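Local coordinates for protein histidine kinase (Pseudomonas aeruginosa, PDB 7C1I) that probably acts as a phosphotransfer protein, relaying phosphoryl groups from the receiver domain of a sensor kinase to a downstream partner in two-component signalling, at residues Y22-L25 / L26-V30; L52-T55 / A56-K60; K76-E79 / E80-R83. One frame throughout, in Å; residues are numbered along the deposited sequence.

Contact 1 (Y22-L25 / L26-V30); sequences YPVL and LDTFV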
loop_
_atom_site.group_PDB
_atom_site.type_symbol
_atom_site.label_atom_id
_atom_site.label_comp_id
_atom_site.label_asym_id
_atom_site.label_seq_id
_atom_site.Cartn_x
_atom_site.Cartn_y
_atom_site.Cartn_z
ATOM N N TYR A 22 -9.824 9.968 29.644
ATOM C CA TYR A 22 -10.125 9.993 28.188
ATOM C C TYR A 22 -8.879 10.113 27.315
ATOM O O TYR A 22 -8.685 9.275 26.436
ATOM C CB TYR A 22 -11.207 10.993 27.776
ATOM C CG TYR A 22 -11.566 11.003 26.311
ATOM C CD1 TYR A 22 -12.324 9.950 25.828
ATOM C CD2 TYR A 22 -11.293 12.075 25.478
ATOM C CE1 TYR A 22 -12.837 9.965 24.541
ATOM C CE2 TYR A 22 -11.724 12.047 24.162
ATOM C CZ TYR A 22 -12.441 10.969 23.675
ATOM O OH TYR A 22 -12.935 10.885 22.405
ATOM N N PRO A 23 -7.927 11.051 27.521
ATOM C CA PRO A 23 -6.747 11.087 26.657
ATOM C C PRO A 23 -5.904 9.804 26.735
ATOM O O PRO A 23 -5.250 9.426 25.778
ATOM C CB PRO A 23 -5.949 12.330 27.076
ATOM C CG PRO A 23 -6.570 12.706 28.398
ATOM C CD PRO A 23 -8.012 12.247 28.377
ATOM N N VAL A 24 -5.845 9.153 27.902
ATOM C CA VAL A 24 -5.040 7.910 28.096
ATOM C C VAL A 24 -5.618 6.813 27.194
ATOM O O VAL A 24 -4.851 6.049 26.577
ATOM C CB VAL A 24 -5.081 7.521 29.587
ATOM C CG1 VAL A 24 -4.340 6.213 29.813
ATOM C CG2 VAL A 24 -4.494 8.659 30.408
ATOM N N LEU A 25 -6.950 6.780 27.095
ATOM C CA LEU A 25 -7.700 5.783 26.284
ATOM C C LEU A 25 -7.404 6.055 24.804
ATOM O O LEU A 25 -7.233 5.066 24.061
ATOM C CB LEU A 25 -9.214 5.857 26.508
ATOM C CG LEU A 25 -9.609 5.455 27.928
ATOM C CD1 LEU A 25 -11.125 5.557 28.003
ATOM C CD2 LEU A 25 -9.188 4.020 28.203
ATOM N N LEU A 26 -7.382 7.324 24.384
ATOM C CA LEU A 26 -6.971 7.569 22.975
ATOM C C LEU A 26 -5.599 6.934 22.724
ATOM O O LEU A 26 -5.383 6.299 21.670
ATOM C CB LEU A 26 -6.904 9.083 22.745
ATOM C CG LEU A 26 -8.272 9.755 22.850
ATOM C CD1 LEU A 26 -8.113 11.263 22.725
ATOM C CD2 LEU A 26 -9.413 9.356 21.931
ATOM N N ASP A 27 -4.592 7.191 23.564
ATOM C CA ASP A 27 -3.177 6.747 23.443
ATOM C C ASP A 27 -3.206 5.214 23.422
ATOM O O ASP A 27 -2.422 4.626 22.653
ATOM C CB ASP A 27 -2.273 7.287 24.553
ATOM C CG ASP A 27 -2.001 8.768 24.355
ATOM O OD1 ASP A 27 -2.124 9.239 23.208
ATOM O OD2 ASP A 27 -1.574 9.337 25.378
ATOM N N THR A 28 -3.978 4.672 24.369
ATOM C CA THR A 28 -3.913 3.202 24.592
ATOM C C THR A 28 -4.438 2.516 23.325
ATOM O O THR A 28 -3.744 1.528 23.002
ATOM C CB THR A 28 -4.706 2.713 25.810
ATOM O OG1 THR A 28 -4.061 3.366 26.904
ATOM C CG2 THR A 28 -4.634 1.216 26.016
ATOM N N PHE A 29 -5.534 3.075 22.801
ATOM C CA PHE A 29 -6.241 2.493 21.630
ATOM C C PHE A 29 -5.235 2.438 20.475
ATOM O O PHE A 29 -5.134 1.443 19.732
ATOM C CB PHE A 29 -7.488 3.264 21.194
ATOM C CG PHE A 29 -8.053 2.672 19.926
ATOM C CD1 PHE A 29 -8.674 1.435 19.983
ATOM C CD2 PHE A 29 -7.933 3.335 18.717
ATOM C CE1 PHE A 29 -9.352 0.924 18.887
ATOM C CE2 PHE A 29 -8.421 2.721 17.574
ATOM C CZ PHE A 29 -9.151 1.560 17.684
ATOM N N VAL A 30 -4.435 3.497 20.325
ATOM C CA VAL A 30 -3.428 3.529 19.222
ATOM C C VAL A 30 -2.470 2.352 19.439
ATOM O O VAL A 30 -2.141 1.573 18.522
ATOM C CB VAL A 30 -2.734 4.895 19.065
ATOM C CG1 VAL A 30 -1.520 4.866 18.148
ATOM C CG2 VAL A 30 -3.796 5.895 18.635
#
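The carbonyl oxygen of Val-24 is gripped twice by Thr-28: the backbone N lies 2.7 Å from Val-24 O and, in one of two deposited conformers, Thr-28 OG1 lies 2.8 Å from Val-24 O. The two donors approach differently. The amide stays fairly close to the carbonyl plane, whereas the hydroxyl sits well above it, 44° out. A chi1 of -62° sets OG1 opposite its own carbonyl carbon and turns it back along the helix toward Val-24.

Tyr-22 and Leu-26 make the apolar half of this i to i+4 contact. Their backbones are joined by Leu-26 N to Tyr-22 O at 3.1 Å, and Leu-26 CG lies over one face of the phenol ring. CD2 of Leu-26 comes 3.8 Å from Tyr-22 CZ, while Leu-26 CD1 stands 4.0 Å from Tyr-22 CE2. With CG anti to the backbone N (chi1 -178°), the tyrosine swings its ring so that one face turns to Leu-26, the two side chains crossing at a slant.

This is the opening of helix 22-45 in the HPt domain. Leu-26 packs further on Phe-108 of helix 90-112, Tyr-22 reaches Leu-11 of helix 8-18, and Asp-27 OD2 forms a salt bridge with Arg-112. The chemistry thus divides around the helix: in this conformer the threonine hydroxyl donates to a carbonyl of the preceding turn, while the tyrosine ring and the leucine together pack against helices 8-18 and 90-112.

Contact 2 (L52-T55 / A56-K60); sequences LRHT and AHSFK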
loop_
_atom_site.group_PDB
_atom_site.type_symbol
_atom_site.label_atom_id
_atom_site.label_comp_id
_atom_site.label_asym_id
_atom_site.label_seq_id
_atom_site.Cartn_x
_atom_site.Cartn_y
_atom_site.Cartn_z
ATOM N N LEU A 52 -5.971 -15.419 13.144
ATOM C CA LEU A 52 -6.656 -14.324 12.407
ATOM C C LEU A 52 -8.024 -14.088 13.058
ATOM O O LEU A 52 -8.402 -12.943 13.373
ATOM C CB LEU A 52 -6.821 -14.577 10.905
ATOM C CG LEU A 52 -5.496 -14.493 10.147
ATOM C CD1 LEU A 52 -5.702 -15.093 8.765
ATOM C CD2 LEU A 52 -5.043 -13.048 10.004
ATOM N N ARG A 53 -8.777 -15.161 13.314
ATOM C CA ARG A 53 -10.177 -15.055 13.803
ATOM C C ARG A 53 -10.192 -14.449 15.212
ATOM O O ARG A 53 -10.954 -13.485 15.422
ATOM C CB ARG A 53 -10.739 -16.476 13.920
ATOM C CG ARG A 53 -12.157 -16.550 14.469
ATOM C CD ARG A 53 -12.621 -17.727 15.310
ATOM N NE ARG A 53 -11.685 -18.307 16.264
ATOM C CZ ARG A 53 -11.359 -17.891 17.482
ATOM N NH1 ARG A 53 -11.948 -16.862 18.067
ATOM N NH2 ARG A 53 -10.378 -18.471 18.152
ATOM N N HIS A 54 -9.271 -14.880 16.078
ATOM C CA HIS A 54 -9.249 -14.484 17.513
ATOM C C HIS A 54 -8.760 -13.036 17.631
ATOM O O HIS A 54 -9.479 -12.225 18.250
ATOM C CB HIS A 54 -8.344 -15.409 18.337
ATOM C CG HIS A 54 -8.241 -14.984 19.763
ATOM N ND1 HIS A 54 -9.136 -15.417 20.721
ATOM C CD2 HIS A 54 -7.337 -14.224 20.416
ATOM C CE1 HIS A 54 -8.816 -14.909 21.894
ATOM N NE2 HIS A 54 -7.711 -14.166 21.732
ATOM N N THR A 55 -7.740 -12.676 16.844
ATOM C CA THR A 55 -7.208 -11.290 16.943
ATOM C C THR A 55 -8.258 -10.361 16.327
ATOM O O THR A 55 -8.483 -9.220 16.788
ATOM C CB THR A 55 -5.857 -11.161 16.226
ATOM O OG1 THR A 55 -4.964 -12.048 16.900
ATOM C CG2 THR A 55 -5.343 -9.737 16.276
ATOM N N ALA A 56 -8.870 -10.713 15.192
ATOM C CA ALA A 56 -9.946 -9.956 14.512
ATOM C C ALA A 56 -11.129 -9.693 15.451
ATOM O O ALA A 56 -11.563 -8.535 15.604
ATOM C CB ALA A 56 -10.448 -10.514 13.205
ATOM N N HIS A 57 -11.520 -10.734 16.193
ATOM C CA HIS A 57 -12.612 -10.566 17.189
ATOM C C HIS A 57 -12.169 -9.568 18.266
ATOM O O HIS A 57 -13.041 -8.743 18.602
ATOM C CB HIS A 57 -12.934 -11.934 17.806
ATOM C CG HIS A 57 -13.971 -11.812 18.873
ATOM N ND1 HIS A 57 -13.525 -11.716 20.174
ATOM C CD2 HIS A 57 -15.319 -11.807 18.830
ATOM C CE1 HIS A 57 -14.619 -11.661 20.908
ATOM N NE2 HIS A 57 -15.700 -11.563 20.123
ATOM N N SER A 58 -10.938 -9.650 18.782
ATOM C CA SER A 58 -10.568 -8.679 19.846
ATOM C C SER A 58 -10.652 -7.269 19.251
ATOM O O SER A 58 -11.181 -6.339 19.894
ATOM C CB SER A 58 -9.225 -8.992 20.451
ATOM O OG SER A 58 -9.247 -10.305 20.992
ATOM N N PHE A 59 -9.954 -7.169 18.114
ATOM C CA PHE A 59 -9.840 -5.815 17.510
ATOM C C PHE A 59 -11.220 -5.203 17.250
ATOM O O PHE A 59 -11.381 -3.968 17.346
ATOM C CB PHE A 59 -9.059 -5.864 16.194
ATOM C CG PHE A 59 -8.423 -4.607 15.661
ATOM C CD1 PHE A 59 -8.419 -3.413 16.364
ATOM C CD2 PHE A 59 -7.726 -4.718 14.469
ATOM C CE1 PHE A 59 -7.778 -2.328 15.787
ATOM C CE2 PHE A 59 -7.085 -3.626 13.907
ATOM C CZ PHE A 59 -7.089 -2.438 14.601
ATOM N N LYS A 60 -12.230 -6.001 16.889
ATOM C CA LYS A 60 -13.632 -5.591 16.615
ATOM C C LYS A 60 -14.143 -4.962 17.918
ATOM O O LYS A 60 -14.676 -3.842 17.793
ATOM C CB LYS A 60 -14.452 -6.810 16.181
ATOM C CG LYS A 60 -15.925 -6.523 15.924
ATOM C CD LYS A 60 -16.762 -7.751 15.631
ATOM C CE LYS A 60 -16.875 -8.618 16.867
ATOM N NZ LYS A 60 -17.705 -9.822 16.625
HETATM O O HOH W 1 -11.091 -12.609 20.701
#
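Ala-56 sits tightly against the Leu-52 carbonyl: Ala-56 N donates to Leu-52 O at 2.9 Å, and Ala-56 CB rests 3.2 Å from that same Leu-52 O. One turn on, Phe-59 repeats the pattern with Thr-55. Phe-59 N bonds to Thr-55 O at 2.9 Å, and Phe-59 CB lies 3.5 Å from Thr-55 O. Both Ala-56 and Phe-59 are buried. The leucine and phenylalanine turn on into the bundle, where Leu-52 meets Ile-94 and Phe-59 meets Met-97 of helix 90-112; Thr-55 OG1 bonds back to Ala-51 O.

His-57 to Lys-60, on helix 49-65, match the HxxK part of the HPt signature within a four-helix bundle. His-57 is therefore probably the residue that receives the phosphoryl group, as in relatives.

The face bearing His-54 and His-57 is exposed, and there a water links His-57 ND1 and Ser-58 OG to the backbone carbonyl of His-54. This water lies 2.6 Å from His-57 ND1 and donates to His-54 O at 3.0 Å. It also reaches Ser-58 OG at 3.0 Å, in one of two deposited serine conformers. The water oxygen lies over one face of the His-54 ring, offset toward its rim. A chi1 of 177° swings the His-57 ring away from the preceding turn, leaving the water to span the gap to His-54 O, and the two imidazoles stay apart, His-54 ND1 to His-57 ND1 measuring 5.8 Å.

Contact 3 (K76-E79 / E80-R83); sequences KELE and ESAR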
loop_
_atom_site.group_PDB
_atom_site.type_symbol
_atom_site.label_atom_id
_atom_site.label_comp_id
_atom_site.label_asym_id
_atom_site.label_seq_id
_atom_site.Cartn_x
_atom_site.Cartn_y
_atom_site.Cartn_z
ATOM N N LYS A 76 -14.898 -7.452 11.854
ATOM C CA LYS A 76 -15.978 -8.474 11.875
ATOM C C LYS A 76 -15.935 -9.350 10.616
ATOM O O LYS A 76 -16.027 -10.591 10.695
ATOM C CB LYS A 76 -17.312 -7.731 11.996
ATOM C CG LYS A 76 -18.533 -8.640 11.962
ATOM C CD LYS A 76 -19.807 -7.822 12.004
ATOM C CE LYS A 76 -21.096 -8.619 11.992
ATOM N NZ LYS A 76 -21.525 -8.918 10.606
ATOM N N GLU A 77 -15.669 -8.700 9.479
ATOM C CA GLU A 77 -15.582 -9.482 8.217
ATOM C C GLU A 77 -14.422 -10.482 8.264
ATOM O O GLU A 77 -14.539 -11.641 7.818
ATOM C CB GLU A 77 -15.377 -8.528 7.039
ATOM C CG GLU A 77 -16.585 -7.691 6.662
ATOM C CD GLU A 77 -16.270 -6.942 5.379
ATOM O OE1 GLU A 77 -15.851 -5.770 5.465
ATOM O OE2 GLU A 77 -16.576 -7.503 4.305
ATOM N N LEU A 78 -13.286 -10.060 8.827
ATOM C CA LEU A 78 -12.100 -10.945 8.964
ATOM C C LEU A 78 -12.465 -12.091 9.914
ATOM O O LEU A 78 -12.046 -13.245 9.697
ATOM C CB LEU A 78 -10.849 -10.155 9.359
ATOM C CG LEU A 78 -9.602 -11.028 9.482
ATOM C CD1 LEU A 78 -9.351 -11.741 8.161
ATOM C CD2 LEU A 78 -8.463 -10.090 9.854
ATOM N N GLU A 79 -13.027 -11.759 11.081
ATOM C CA GLU A 79 -13.344 -12.796 12.100
ATOM C C GLU A 79 -14.228 -13.871 11.458
ATOM O O GLU A 79 -13.900 -15.068 11.573
ATOM C CB GLU A 79 -14.150 -12.104 13.202
ATOM C CG GLU A 79 -14.495 -13.125 14.271
ATOM C CD GLU A 79 -15.526 -12.563 15.236
ATOM O OE1 GLU A 79 -15.896 -13.378 16.105
ATOM O OE2 GLU A 79 -15.938 -11.392 15.127
ATOM N N GLU A 80 -15.258 -13.425 10.733
ATOM C CA GLU A 80 -16.288 -14.356 10.199
ATOM C C GLU A 80 -15.648 -15.174 9.072
ATOM O O GLU A 80 -15.941 -16.383 8.987
ATOM C CB GLU A 80 -17.502 -13.585 9.677
ATOM C CG GLU A 80 -18.275 -13.006 10.849
ATOM C CD GLU A 80 -19.511 -12.219 10.450
ATOM O OE1 GLU A 80 -19.768 -11.996 9.250
ATOM O OE2 GLU A 80 -20.215 -11.807 11.393
ATOM N N SER A 81 -14.907 -14.526 8.167
ATOM C CA SER A 81 -14.327 -15.322 7.053
ATOM C C SER A 81 -13.273 -16.291 7.602
ATOM O O SER A 81 -13.240 -17.481 7.222
ATOM C CB SER A 81 -13.839 -14.417 5.952
ATOM O OG SER A 81 -12.900 -13.471 6.441
ATOM N N ALA A 82 -12.400 -15.896 8.534
ATOM C CA ALA A 82 -11.347 -16.738 9.147
ATOM C C ALA A 82 -12.033 -17.924 9.836
ATOM O O ALA A 82 -11.494 -19.049 9.815
ATOM C CB ALA A 82 -10.374 -16.022 10.053
ATOM N N ARG A 83 -13.225 -17.691 10.394
ATOM C CA ARG A 83 -13.797 -18.839 11.147
ATOM C C ARG A 83 -14.179 -19.934 10.144
ATOM O O ARG A 83 -14.121 -21.132 10.486
ATOM C CB ARG A 83 -14.944 -18.363 12.044
ATOM C CG ARG A 83 -15.491 -19.469 12.936
ATOM C CD ARG A 83 -16.632 -18.958 13.794
ATOM N NE ARG A 83 -17.582 -18.117 13.082
ATOM C CZ ARG A 83 -17.965 -16.909 13.480
ATOM N NH1 ARG A 83 -17.475 -16.365 14.581
ATOM N NH2 ARG A 83 -18.828 -16.257 12.721
#
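Glu-80 N bonds to Lys-76 O at 2.9 Å with an N-H...O angle of 158°, and the next three amides, up to Arg-83 N on Glu-79 O, continue the i to i+4 pattern through the last two turns of helix 69-83. Ser-81 adds a second bond: its OG lies 2.8 Å from Glu-77 O, reaching that oxygen from the face opposite the one used by Ser-81 N. A chi1 of 56° places the hydroxyl between its own backbone N and carbonyl carbon, within range of the preceding turn.

Two salt bridges, one weak and one long, link side chains four residues apart. Lys-76 runs extended to CE and bends at chi4, so that Lys-76 CE and NZ lie almost equally near Glu-80 OE2, at 3.4 and 3.3 Å, and the NZ bond is weak. Glu-79 and Arg-83 lie side by side, but Glu-79 OE1 to Arg-83 NH1 is long at 3.7 Å, in one of two arginine conformers, and their planes are 69° apart. The stronger partner of Glu-79 is Lys-60 of helix 49-65, while Glu-77 pairs with Arg-89. The chemistry implies a turn held chiefly by backbone and serine bonds, the charge pairs within it probably contributing less.

How the contacts relate
Contacts 2 and 3 are neighbours, their centres 8 Å apart, on successive helices of the bundle. They join through a salt bridge, Lys-60 NZ to Glu-79 OE2 at 2.8 Å, and through His-57 CD2, which packs 3.2 Å from Glu-79 OE1. One carboxylate of 76-83 thus borders both the lysine of the HPt signature and the probable phosphoacceptor histidine, and may help position them. Contact 1 lies across the centre of the chain from both. Its centre is 19 Å from that of contact 2, with nearest atoms about 5 Å apart, and 26 Å from that of contact 3 (nearest atoms about 12 Å), so it touches neither and has no direct part in the histidine site.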